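Long-range contacts in lovastatin nonaketide synthase, polyketide synthase component (Aspergillus terreus, PDB 7CPX), which builds the dihydromonacolin L nonaketide of lovastatin biosynthesis from nine malonyl-CoA units, as a homodimeric multidomain polyketide synthase that works with LovC: residues A[1678-1683]-A[1710-1715]; A[1685-1690]-A[1717-1722]; A[208-213]-A[244-249]. The protein carries 2 engineered substitutions. All blocks are in the same frame, centred on the assembly; numbering follows the deposited sequence.

Contact 1 of 3, residues A[1678-1683]-A[1710-1715]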
# COMPACT_ATOMS: atom_id res chain seq x y z
N ASP A 1678 59.08 -25.50 67.31
CA ASP A 1678 60.26 -25.00 68.01
C ASP A 1678 60.46 -23.52 67.73
O ASP A 1678 60.87 -22.76 68.61
CB ASP A 1678 61.50 -25.80 67.59
CG ASP A 1678 61.35 -27.28 67.86
OD1 ASP A 1678 60.63 -27.65 68.81
OD2 ASP A 1678 61.95 -28.08 67.11
N LEU A 1679 60.17 -23.08 66.50
CA LEU A 1679 60.23 -21.66 66.19
C LEU A 1679 59.24 -20.88 67.05
O LEU A 1679 59.57 -19.81 67.57
CB LEU A 1679 59.94 -21.43 64.71
CG LEU A 1679 60.10 -19.99 64.21
CD1 LEU A 1679 61.57 -19.60 64.16
CD2 LEU A 1679 59.44 -19.80 62.86
N LEU A 1680 58.03 -21.41 67.22
CA LEU A 1680 57.08 -20.79 68.12
C LEU A 1680 57.63 -20.72 69.54
O LEU A 1680 57.31 -19.79 70.29
CB LEU A 1680 55.75 -21.55 68.10
CG LEU A 1680 54.67 -21.07 69.08
CD1 LEU A 1680 54.38 -19.59 68.88
CD2 LEU A 1680 53.40 -21.88 68.92
N ASP A 1681 58.45 -21.70 69.92
CA ASP A 1681 59.11 -21.69 71.22
C ASP A 1681 60.37 -20.85 71.24
O ASP A 1681 60.98 -20.69 72.30
CB ASP A 1681 59.44 -23.13 71.65
CG ASP A 1681 58.21 -24.01 71.74
OD1 ASP A 1681 57.13 -23.49 72.07
OD2 ASP A 1681 58.33 -25.23 71.48
N ALA A 1682 60.78 -20.31 70.09
CA ALA A 1682 61.99 -19.50 70.03
C ALA A 1682 61.85 -18.27 70.92
O ALA A 1682 60.82 -17.59 70.91
CB ALA A 1682 62.28 -19.08 68.59
N GLU A 1683 62.90 -17.99 71.70
CA GLU A 1683 62.86 -16.85 72.61
C GLU A 1683 63.01 -15.53 71.86
O GLU A 1683 62.36 -14.54 72.21
CB GLU A 1683 63.96 -16.99 73.67
CG GLU A 1683 63.78 -18.17 74.61
CD GLU A 1683 64.09 -19.51 73.97
OE1 GLU A 1683 64.44 -19.52 72.77
OE2 GLU A 1683 63.99 -20.54 74.66
N PHE A 1710 49.84 -23.59 63.49
CA PHE A 1710 49.21 -22.45 62.83
C PHE A 1710 49.56 -21.13 63.52
O PHE A 1710 49.85 -20.13 62.86
CB PHE A 1710 47.69 -22.68 62.81
CG PHE A 1710 46.89 -21.46 62.46
CD1 PHE A 1710 46.92 -20.94 61.18
CD2 PHE A 1710 46.09 -20.86 63.41
CE1 PHE A 1710 46.17 -19.82 60.86
CE2 PHE A 1710 45.34 -19.75 63.09
CZ PHE A 1710 45.38 -19.23 61.82
N GLU A 1711 49.57 -21.12 64.86
CA GLU A 1711 50.07 -19.95 65.58
C GLU A 1711 51.55 -19.75 65.29
O GLU A 1711 52.03 -18.61 65.19
CB GLU A 1711 49.83 -20.12 67.08
CG GLU A 1711 48.38 -20.42 67.44
CD GLU A 1711 47.43 -19.33 67.02
OE1 GLU A 1711 47.89 -18.21 66.72
OE2 GLU A 1711 46.20 -19.58 66.98
N ALA A 1712 52.30 -20.84 65.16
CA ALA A 1712 53.70 -20.74 64.78
C ALA A 1712 53.85 -20.13 63.40
O ALA A 1712 54.78 -19.36 63.15
CB ALA A 1712 54.35 -22.12 64.83
N THR A 1713 52.94 -20.47 62.48
CA THR A 1713 52.95 -19.85 61.16
C THR A 1713 52.66 -18.36 61.25
O THR A 1713 53.27 -17.56 60.54
CB THR A 1713 51.94 -20.54 60.25
OG1 THR A 1713 52.21 -21.95 60.21
CG2 THR A 1713 52.01 -19.98 58.84
N LYS A 1714 51.70 -17.98 62.10
CA LYS A 1714 51.45 -16.56 62.33
C LYS A 1714 52.72 -15.86 62.79
O LYS A 1714 53.07 -14.78 62.29
CB LYS A 1714 50.36 -16.37 63.38
CG LYS A 1714 48.97 -16.79 62.98
CD LYS A 1714 47.97 -16.24 63.99
CE LYS A 1714 46.76 -17.13 64.13
NZ LYS A 1714 45.85 -16.66 65.21
N LEU A 1715 53.41 -16.46 63.76
CA LEU A 1715 54.65 -15.87 64.27
C LEU A 1715 55.70 -15.78 63.17
O LEU A 1715 56.43 -14.78 63.08
CB LEU A 1715 55.15 -16.70 65.45
CG LEU A 1715 56.60 -16.51 65.89
CD1 LEU A 1715 56.70 -16.56 67.41
CD2 LEU A 1715 57.49 -17.57 65.27

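Contact 2 of 3, residues A[1685-1690]-A[1717-1722]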
# COMPACT_ATOMS: atom_id res chain seq x y z
N LEU A 1685 63.62 -13.80 67.77
CA LEU A 1685 63.71 -13.92 66.33
C LEU A 1685 63.84 -12.54 65.72
O LEU A 1685 63.28 -11.57 66.25
CB LEU A 1685 62.48 -14.63 65.74
CG LEU A 1685 62.23 -16.06 66.20
CD1 LEU A 1685 60.90 -16.56 65.65
CD2 LEU A 1685 63.35 -16.98 65.75
N PRO A 1686 64.56 -12.40 64.60
CA PRO A 1686 64.61 -11.11 63.91
C PRO A 1686 63.36 -10.90 63.06
O PRO A 1686 62.90 -11.80 62.36
CB PRO A 1686 65.87 -11.22 63.05
CG PRO A 1686 66.06 -12.67 62.82
CD PRO A 1686 65.46 -13.40 63.99
N MET A 1687 62.82 -9.68 63.13
CA MET A 1687 61.58 -9.37 62.44
C MET A 1687 61.78 -9.07 60.96
O MET A 1687 60.79 -9.05 60.21
CB MET A 1687 60.88 -8.19 63.11
CG MET A 1687 60.11 -8.59 64.37
SD MET A 1687 59.13 -7.25 65.07
CE MET A 1687 58.21 -8.14 66.32
N LYS A 1688 63.01 -8.84 60.52
CA LYS A 1688 63.34 -8.74 59.10
C LYS A 1688 63.99 -10.02 58.60
O LYS A 1688 64.85 -9.99 57.72
CB LYS A 1688 64.25 -7.54 58.84
CG LYS A 1688 63.66 -6.20 59.27
CD LYS A 1688 62.36 -5.90 58.54
CE LYS A 1688 61.82 -4.53 58.91
NZ LYS A 1688 60.52 -4.25 58.24
N SER A 1689 63.58 -11.15 59.17
CA SER A 1689 64.22 -12.42 58.88
C SER A 1689 63.95 -12.88 57.45
O SER A 1689 62.90 -12.59 56.87
CB SER A 1689 63.71 -13.49 59.85
OG SER A 1689 64.26 -14.76 59.53
N THR A 1690 64.92 -13.59 56.89
CA THR A 1690 64.74 -14.35 55.67
C THR A 1690 64.67 -15.82 56.06
O THR A 1690 65.65 -16.39 56.54
CB THR A 1690 65.87 -14.09 54.68
OG1 THR A 1690 65.96 -12.69 54.40
CG2 THR A 1690 65.64 -14.85 53.39
N LEU A 1717 55.17 -15.44 59.94
CA LEU A 1717 54.81 -14.32 59.07
C LEU A 1717 55.16 -13.00 59.74
O LEU A 1717 55.66 -12.08 59.08
CB LEU A 1717 53.32 -14.36 58.74
CG LEU A 1717 52.77 -15.62 58.05
CD1 LEU A 1717 51.38 -15.34 57.50
CD2 LEU A 1717 53.70 -16.12 56.96
N THR A 1718 54.90 -12.88 61.04
CA THR A 1718 55.18 -11.64 61.74
C THR A 1718 56.67 -11.31 61.73
O THR A 1718 57.06 -10.16 61.50
CB THR A 1718 54.67 -11.72 63.18
OG1 THR A 1718 53.27 -12.03 63.18
CG2 THR A 1718 54.88 -10.39 63.90
N TYR A 1719 57.51 -12.32 61.96
CA TYR A 1719 58.95 -12.09 62.02
C TYR A 1719 59.64 -12.17 60.67
O TYR A 1719 60.85 -11.95 60.60
CB TYR A 1719 59.61 -13.10 62.96
CG TYR A 1719 59.41 -12.80 64.43
CD1 TYR A 1719 60.24 -11.91 65.09
CD2 TYR A 1719 58.40 -13.42 65.15
CE1 TYR A 1719 60.06 -11.63 66.43
CE2 TYR A 1719 58.22 -13.15 66.50
CZ TYR A 1719 59.05 -12.26 67.13
OH TYR A 1719 58.87 -11.99 68.47
N ALA A 1720 58.91 -12.48 59.60
CA ALA A 1720 59.51 -12.73 58.30
C ALA A 1720 59.29 -11.54 57.37
O ALA A 1720 58.17 -11.04 57.25
CB ALA A 1720 58.93 -13.99 57.66
N SER A 1721 60.37 -11.09 56.73
CA SER A 1721 60.29 -10.19 55.59
C SER A 1721 60.46 -10.93 54.27
O SER A 1721 59.88 -10.52 53.26
CB SER A 1721 61.35 -9.10 55.70
OG SER A 1721 62.66 -9.65 55.69
N ASN A 1722 61.25 -12.00 54.27
CA ASN A 1722 61.40 -12.89 53.14
C ASN A 1722 61.34 -14.32 53.65
O ASN A 1722 61.70 -14.59 54.80
CB ASN A 1722 62.71 -12.65 52.39
CG ASN A 1722 62.80 -11.26 51.80
OD1 ASN A 1722 61.79 -10.65 51.47
ND2 ASN A 1722 64.03 -10.76 51.66

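Contact 3 of 3, residues A[208-213]-A[244-249]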
# COMPACT_ATOMS: atom_id res chain seq x y z
N ALA A 208 -11.72 35.00 -0.11
CA ALA A 208 -12.21 33.64 0.06
C ALA A 208 -11.19 32.83 0.84
O ALA A 208 -10.05 32.68 0.42
CB ALA A 208 -12.48 32.99 -1.30
N ASN A 209 -11.63 32.30 1.99
CA ASN A 209 -10.87 31.30 2.73
C ASN A 209 -11.82 30.18 3.10
O ASN A 209 -12.87 30.43 3.70
CB ASN A 209 -10.23 31.89 3.99
CG ASN A 209 -9.63 30.84 4.88
OD1 ASN A 209 -8.49 30.41 4.68
ND2 ASN A 209 -10.38 30.40 5.88
N LEU A 210 -11.45 28.95 2.75
CA LEU A 210 -12.30 27.80 2.99
C LEU A 210 -11.48 26.67 3.59
O LEU A 210 -10.27 26.57 3.38
CB LEU A 210 -12.96 27.32 1.69
CG LEU A 210 -13.96 28.31 1.09
CD1 LEU A 210 -14.52 27.75 -0.19
CD2 LEU A 210 -15.08 28.62 2.06
N ILE A 211 -12.17 25.82 4.35
CA ILE A 211 -11.55 24.69 5.03
C ILE A 211 -12.00 23.42 4.34
O ILE A 211 -13.04 22.84 4.68
CB ILE A 211 -11.92 24.69 6.53
CG1 ILE A 211 -11.18 25.82 7.24
CG2 ILE A 211 -11.58 23.35 7.15
CD1 ILE A 211 -11.82 26.25 8.53
N LEU A 212 -11.23 22.98 3.34
CA LEU A 212 -11.55 21.79 2.57
C LEU A 212 -10.55 20.67 2.78
O LEU A 212 -10.85 19.52 2.44
CB LEU A 212 -11.61 22.13 1.08
CG LEU A 212 -12.35 23.42 0.72
CD1 LEU A 212 -12.03 23.85 -0.70
CD2 LEU A 212 -13.84 23.24 0.89
N GLY A 213 -9.37 20.97 3.32
CA GLY A 213 -8.36 19.97 3.55
C GLY A 213 -7.50 20.30 4.75
O GLY A 213 -7.47 21.44 5.23
N ARG A 244 -8.83 29.23 12.46
CA ARG A 244 -9.19 29.36 11.06
C ARG A 244 -10.70 29.49 10.92
O ARG A 244 -11.47 28.87 11.67
CB ARG A 244 -8.69 28.16 10.27
CG ARG A 244 -7.19 28.16 10.03
CD ARG A 244 -6.76 26.94 9.24
NE ARG A 244 -7.65 26.69 8.11
CZ ARG A 244 -7.68 27.43 7.01
NH1 ARG A 244 -6.88 28.47 6.86
NH2 ARG A 244 -8.55 27.13 6.05
N GLY A 245 -11.13 30.30 9.97
CA GLY A 245 -12.54 30.49 9.71
C GLY A 245 -12.83 30.44 8.23
O GLY A 245 -12.04 30.91 7.41
N GLU A 246 -13.97 29.84 7.88
CA GLU A 246 -14.42 29.79 6.50
C GLU A 246 -15.29 31.00 6.22
O GLU A 246 -16.33 31.20 6.85
CB GLU A 246 -15.22 28.51 6.24
CG GLU A 246 -14.40 27.25 6.21
CD GLU A 246 -15.15 26.11 5.56
OE1 GLU A 246 -16.40 26.16 5.55
OE2 GLU A 246 -14.50 25.18 5.04
N ALA A 247 -14.86 31.82 5.25
CA ALA A 247 -15.64 32.99 4.88
C ALA A 247 -15.34 33.35 3.44
O ALA A 247 -14.19 33.28 2.99
CB ALA A 247 -15.34 34.17 5.80
N VAL A 248 -16.39 33.73 2.72
CA VAL A 248 -16.29 34.24 1.36
C VAL A 248 -17.05 35.56 1.33
O VAL A 248 -18.27 35.58 1.49
CB VAL A 248 -16.84 33.26 0.32
CG1 VAL A 248 -16.66 33.83 -1.08
CG2 VAL A 248 -16.14 31.92 0.45
N CYS A 249 -16.33 36.65 1.12
CA CYS A 249 -16.91 37.98 1.12
C CYS A 249 -16.73 38.62 -0.24
O CYS A 249 -15.74 38.36 -0.93
CB CYS A 249 -16.27 38.87 2.20
SG CYS A 249 -17.02 40.50 2.36

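Contact 1 of 3, residues A[1678-1683]-A[1710-1715]
Leu-1679 and Leu-1680 lie next to each other on the short helix 1676-1680, and both meet helix 1705-1719. Leu-1680 takes Ala-1712 and part of Leu-1715, and Leu-1679 takes the other branch of Leu-1715. The backbones come nearest at Leu-1680 and Ala-1712, where the CA atoms are 4.8 Å apart. Here the two CB atoms face each other, with Leu-1680 CB 3.6 Å from Ala-1712 CB. One turn further along the helix, Leu-1715 reaches out between the two leucines. Its side chain crosses each of theirs at a slant. Its methyls have separate partners: CD1 of Leu-1715 is 4.1 Å from CD1 of Leu-1680, while CD2 of Leu-1715 is 3.7 Å from CG of Leu-1679. In Leu-1680 the CG lies anti to the backbone N (chi1 176°), and the branch beyond it carries CD1 to Leu-1715 and CD2 toward Glu-1711. CD2 of Leu-1680 comes within 4.4 Å of CB of Glu-1711, but the carboxylate leads away. That carboxylate forms a salt bridge within the helix, with Lys-1714 NZ 3.0 Å from Glu-1711 OE1. NZ also bonds to the carbonyl of Met-2254. Phe-1710 points away from the leucines and packs on Leu-2256 and Met-2259 of the ketoreductase helix 2256-2276. The contacts between 1678-1683 and 1710-1715 are thus between leucine branches and the alanine methyl, with the CB of Glu-1711 at the margin. The two helices follow strands 1670-1673 and 1689-1693, which flank strand 1644-1647 in a largely parallel sheet. This is consistent with the Rossmann-like fold of the structural, non-catalytic ketoreductase subdomain found in related synthases.

Contact 2 of 3, residues A[1685-1690]-A[1717-1722]
A beta-alpha-beta unit made of strand 1689-1693, helix 1705-1719 and strand 1720-1728 has its two strand starts here, with Ser-1689 beside Ala-1720 and Thr-1690 beside Asn-1722. The strands are parallel. The pairing slips by one residue between these two positions, which makes a beta bulge. The carbonyl of Ser-1689 serves the bulge by accepting two successive amides. Asn-1722 N is 3.1 Å from Ser-1689 O and its N-H points straight at it (179°). Ser-1721 N is 2.9 Å from the same oxygen, with a more bent bond. Ser-1689 N in turn donates to Tyr-1719 O at 3.2 Å. In this Rossmann-like sheet the helix brings the chain back to the parallel neighbouring strand, and Tyr-1719 lies where it does so. Its ring lies beside the type I turn from Pro-1686 to Ser-1689. Leu-1685 CB sits over one ring face, 3.9 Å from the centroid and 22° off the normal, a CH-pi contact. The two side chains cross at about a right angle. Met-1687 approaches the same ring obliquely. Its CG is 3.4 Å from Tyr-1719 CD1, and its SD is 5.3 Å from the ring centroid, a Met-aromatic contact. SD, anti to CA (chi2 -173°), stands farther off than CG, and CE of Met-1687 comes back to within 4.0 Å of Tyr-1719 CE1. At the far end Thr-1690 CG2 packs 3.8 Å from Asn-1722 CB. Their polar ends share a partner, because Thr-1690 OG1 and Asn-1722 ND2 both bond to OD1 of Asp-1784, in helix 1775-1784. On its other side Thr-1690 pairs through its backbone with Val-1645 of strand 1644-1647.

Contact 3 of 3, residues A[208-213]-A[244-249]
Ala-208 and Asn-209 pair with Val-248 and Ala-247 as antiparallel strands. Asn-209 and Ala-247 form the hydrogen-bonded pair: Asn-209 N to Ala-247 O and Ala-247 N to Asn-209 O are both 2.9 Å. Ala-208 and Val-248 form the non-hydrogen-bonded pair. The directions of 208-212 and 244-248 are 123° apart, so the two are not antiparallel throughout. Val-248 CG2 packs 3.8 Å from Leu-210 CD2 and 4.2 Å from Ala-208 CB, and Val-248 also touches helix 97-113. These are neighbouring strands of the thiolase-fold sheet in the ketosynthase. Past the strands the pairing passes to side chains. Asn-209 has its CG anti to the backbone N (chi1 171°), and its amide crosses the Arg-244 guanidinium with the planes 65° apart. A weak bond joins Arg-244 NH1 to Asn-209 OD1 at 3.3 Å, and OD1 also bonds to Thr-133. Ile-211 slides past Arg-244 in the opposite direction. Glu-246 turns its carboxylate toward Ile-211 N, but the position of OE2 is doubtful. The salt bridge of Glu-246 with Arg-48 uses this same atom, while OE1 accepts from Leu-73 N. Arg-244 makes a cation-pi contact with Phe-217. Its side chain is about 6 Å from that of His-367, a predicted active-site residue.

From the N terminus, contact 3 comes first. It closes the loop that carries helix 214-222 between two sheet strands of the ketosynthase, and it is complete long before the others begin. Contacts 1 and 2 follow much later, in the sheet that includes strands 1689-1693 and 1720-1728. Their segments alternate along the chain, so the two cross. Contact 1 ties helix 1676-1680 to helix 1705-1719. Contact 2 ties the start of strand 1689-1693 to that of strand 1720-1728. Leu-1685 of contact 2 touches Leu-1679 and Leu-1715 of contact 1, so their side chains adjoin. Contact 3 lies on the opposite side of the chain's centre, about 87 Å from either at the nearest atoms.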